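Local coordinates for Lin1840 protein (Listeria innocua serovar 6a, PDB 4ZO9), which probably hydrolyses terminal, non-reducing beta-D-glucosyl residues, releasing beta-D-glucose, as a member of glycosyl hydrolase family 3, at residues A[86-91]-A[130-135]. The protein carries 2 engineered substitutions. Numbering follows the deposited sequence.
Sequences LVFMAD and GHHVTF. With BGC (beta-D-glucopyranose), chain C.
M89 pairs with V133 and A90 with T134 as neighbouring parallel strands of the TIM-barrel-like N-terminal domain, linked by helices 103-109 and 112-128 in a right-handed beta-alpha-beta crossover. The carbonyl O of F88 accepts from both H132 N (2.8 Å) and V133 N (3.2 Å); A90 N then donates to V133 O, and F135 N to A90 O. Inside the barrel, M89 lies alongside V133. Its CG stands anti to the carbonyl carbon (chi1 -46°) and the chain runs on extended, which brings SD within 3.6 Å of F135 CE1, an oblique Met-aromatic contact; the flexible thioether suits this crossing of an aromatic ring. L233 also packs on M89 and V133. On the outer face, small A90 sets its CB over one face of the H131 imidazole, 3.6 Å from ND1. A water bridges that ND1 to M89 O, while H131 NE2 bonds Y96 OH, so both ring nitrogens are engaged. At the C-terminal strand ends, D91 OD1 accepts from glucose O4 (2.8 Å) and also meets the F135 ring edge at CD2 (3.3 Å). Strand pairing and apolar packing thus give way to a carboxylate, held beside an aromatic wall, that reads a sugar hydroxyl.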
loop_
_atom_site.group_PDB
_atom_site.type_symbol
_atom_site.label_atom_id
_atom_site.label_comp_id
_atom_site.label_asym_id
_atom_site.label_seq_id
_atom_site.Cartn_x
_atom_site.Cartn_y
_atom_site.Cartn_z
ATOM N N LEU A 86 -1.139 -39.015 19.761
ATOM C CA LEU A 86 -0.954 -37.578 19.432
ATOM C C LEU A 86 -0.208 -37.435 18.152
ATOM O O LEU A 86 0.668 -38.260 17.858
ATOM C CB LEU A 86 -0.111 -36.877 20.483
ATOM C CG LEU A 86 -0.804 -36.811 21.826
ATOM C CD1 LEU A 86 0.214 -36.750 22.947
ATOM C CD2 LEU A 86 -1.762 -35.638 21.827
ATOM N N VAL A 87 -0.537 -36.386 17.397
ATOM C CA VAL A 87 0.303 -35.950 16.276
ATOM C C VAL A 87 1.171 -34.761 16.774
ATOM O O VAL A 87 0.661 -33.837 17.449
ATOM C CB VAL A 87 -0.510 -35.627 14.991
ATOM C CG1 VAL A 87 -1.543 -34.559 15.256
ATOM C CG2 VAL A 87 0.421 -35.240 13.862
ATOM N N PHE A 88 2.491 -34.889 16.527
ATOM C CA PHE A 88 3.513 -33.891 16.836
ATOM C C PHE A 88 3.884 -33.010 15.649
ATOM O O PHE A 88 4.323 -33.503 14.594
ATOM C CB PHE A 88 4.753 -34.563 17.334
ATOM C CG PHE A 88 4.568 -35.156 18.700
ATOM C CD1 PHE A 88 3.765 -36.279 18.883
ATOM C CD2 PHE A 88 5.153 -34.588 19.788
ATOM C CE1 PHE A 88 3.570 -36.803 20.146
ATOM C CE2 PHE A 88 4.962 -35.118 21.066
ATOM C CZ PHE A 88 4.166 -36.211 21.233
ATOM N N MET A 89 3.725 -31.704 15.843
ATOM C CA MET A 89 4.000 -30.712 14.774
ATOM C C MET A 89 5.095 -29.718 15.168
ATOM O O MET A 89 5.340 -29.476 16.377
ATOM C CB MET A 89 2.712 -29.985 14.392
ATOM C CG MET A 89 1.495 -30.886 14.184
ATOM S SD MET A 89 0.262 -30.036 13.177
ATOM C CE MET A 89 -1.077 -31.202 13.404
ATOM N N ALA A 90 5.819 -29.200 14.166
ATOM C CA ALA A 90 6.860 -28.201 14.471
ATOM C C ALA A 90 7.164 -27.243 13.321
ATOM O O ALA A 90 6.918 -27.524 12.169
ATOM C CB ALA A 90 8.139 -28.912 14.869
ATOM N N ASP A 91 7.820 -26.159 13.661
ATOM C CA ASP A 91 8.366 -25.211 12.695
ATOM C C ASP A 91 9.778 -25.641 12.186
ATOM O O ASP A 91 10.777 -25.397 12.845
ATOM C CB ASP A 91 8.430 -23.820 13.339
ATOM C CG ASP A 91 7.046 -23.228 13.577
ATOM O OD1 ASP A 91 6.327 -23.053 12.589
ATOM O OD2 ASP A 91 6.677 -22.887 14.712
ATOM N N GLY A 130 11.482 -36.923 16.282
ATOM C CA GLY A 130 10.112 -37.264 16.600
ATOM C C GLY A 130 9.027 -36.385 16.058
ATOM O O GLY A 130 7.892 -36.547 16.482
ATOM N N HIS A 131 9.331 -35.480 15.103
ATOM C CA HIS A 131 8.299 -34.591 14.573
ATOM C C HIS A 131 7.616 -35.200 13.353
ATOM O O HIS A 131 8.271 -35.753 12.490
ATOM C CB HIS A 131 8.878 -33.214 14.188
ATOM C CG HIS A 131 9.662 -32.544 15.269
ATOM N ND1 HIS A 131 9.089 -32.048 16.430
ATOM C CD2 HIS A 131 10.986 -32.299 15.370
ATOM C CE1 HIS A 131 10.022 -31.511 17.178
ATOM N NE2 HIS A 131 11.180 -31.645 16.558
ATOM N N HIS A 132 6.285 -35.058 13.266
ATOM C CA HIS A 132 5.498 -35.670 12.187
ATOM C C HIS A 132 5.124 -34.701 11.064
ATOM O O HIS A 132 4.874 -35.116 9.915
ATOM C CB HIS A 132 4.211 -36.240 12.752
ATOM C CG HIS A 132 4.414 -37.168 13.899
ATOM N ND1 HIS A 132 3.512 -37.270 14.934
ATOM C CD2 HIS A 132 5.398 -38.056 14.175
ATOM C CE1 HIS A 132 3.921 -38.181 15.794
ATOM N NE2 HIS A 132 5.074 -38.657 15.369
ATOM N N VAL A 133 5.002 -33.422 11.418
ATOM C CA VAL A 133 4.518 -32.365 10.540
ATOM C C VAL A 133 5.422 -31.142 10.703
ATOM O O VAL A 133 5.776 -30.757 11.837
ATOM C CB VAL A 133 3.088 -31.853 10.914
ATOM C CG1 VAL A 133 2.613 -30.780 9.919
ATOM C CG2 VAL A 133 2.052 -32.951 10.935
ATOM N N THR A 134 5.782 -30.518 9.575
ATOM C CA THR A 134 6.399 -29.219 9.634
ATOM C C THR A 134 5.479 -28.086 9.168
ATOM O O THR A 134 4.721 -28.267 8.243
ATOM C CB THR A 134 7.698 -29.146 8.858
ATOM O OG1 THR A 134 8.271 -27.826 9.071
ATOM C CG2 THR A 134 7.470 -29.418 7.378
ATOM N N PHE A 135 5.558 -26.909 9.810
ATOM C CA PHE A 135 4.775 -25.755 9.381
ATOM C C PHE A 135 5.532 -24.981 8.299
ATOM O O PHE A 135 5.941 -23.866 8.511
ATOM C CB PHE A 135 4.379 -24.824 10.526
ATOM C CG PHE A 135 3.620 -25.501 11.650
ATOM C CD1 PHE A 135 2.446 -26.200 11.396
ATOM C CD2 PHE A 135 4.115 -25.455 12.945
ATOM C CE1 PHE A 135 1.720 -26.784 12.406
ATOM C CE2 PHE A 135 3.380 -25.974 13.976
ATOM C CZ PHE A 135 2.164 -26.672 13.707
HETATM C C2 BGC C . 3.695 -18.401 13.526
HETATM C C3 BGC C . 3.397 -19.491 12.495
HETATM C C4 BGC C . 3.827 -20.803 13.109
HETATM C C5 BGC C . 2.772 -21.201 14.155
HETATM C C6 BGC C . 3.289 -22.340 15.022
HETATM C C1 BGC C . 3.063 -18.768 14.901
HETATM O O2 BGC C . 3.219 -17.132 13.073
HETATM O O3 BGC C . 4.110 -19.274 11.281
HETATM O O4 BGC C . 3.928 -21.758 12.115
HETATM O O5 BGC C . 2.306 -20.013 14.943
HETATM O O6 BGC C . 4.341 -21.802 15.812
HETATM O O HOH W 1 6.555 -31.373 17.972
#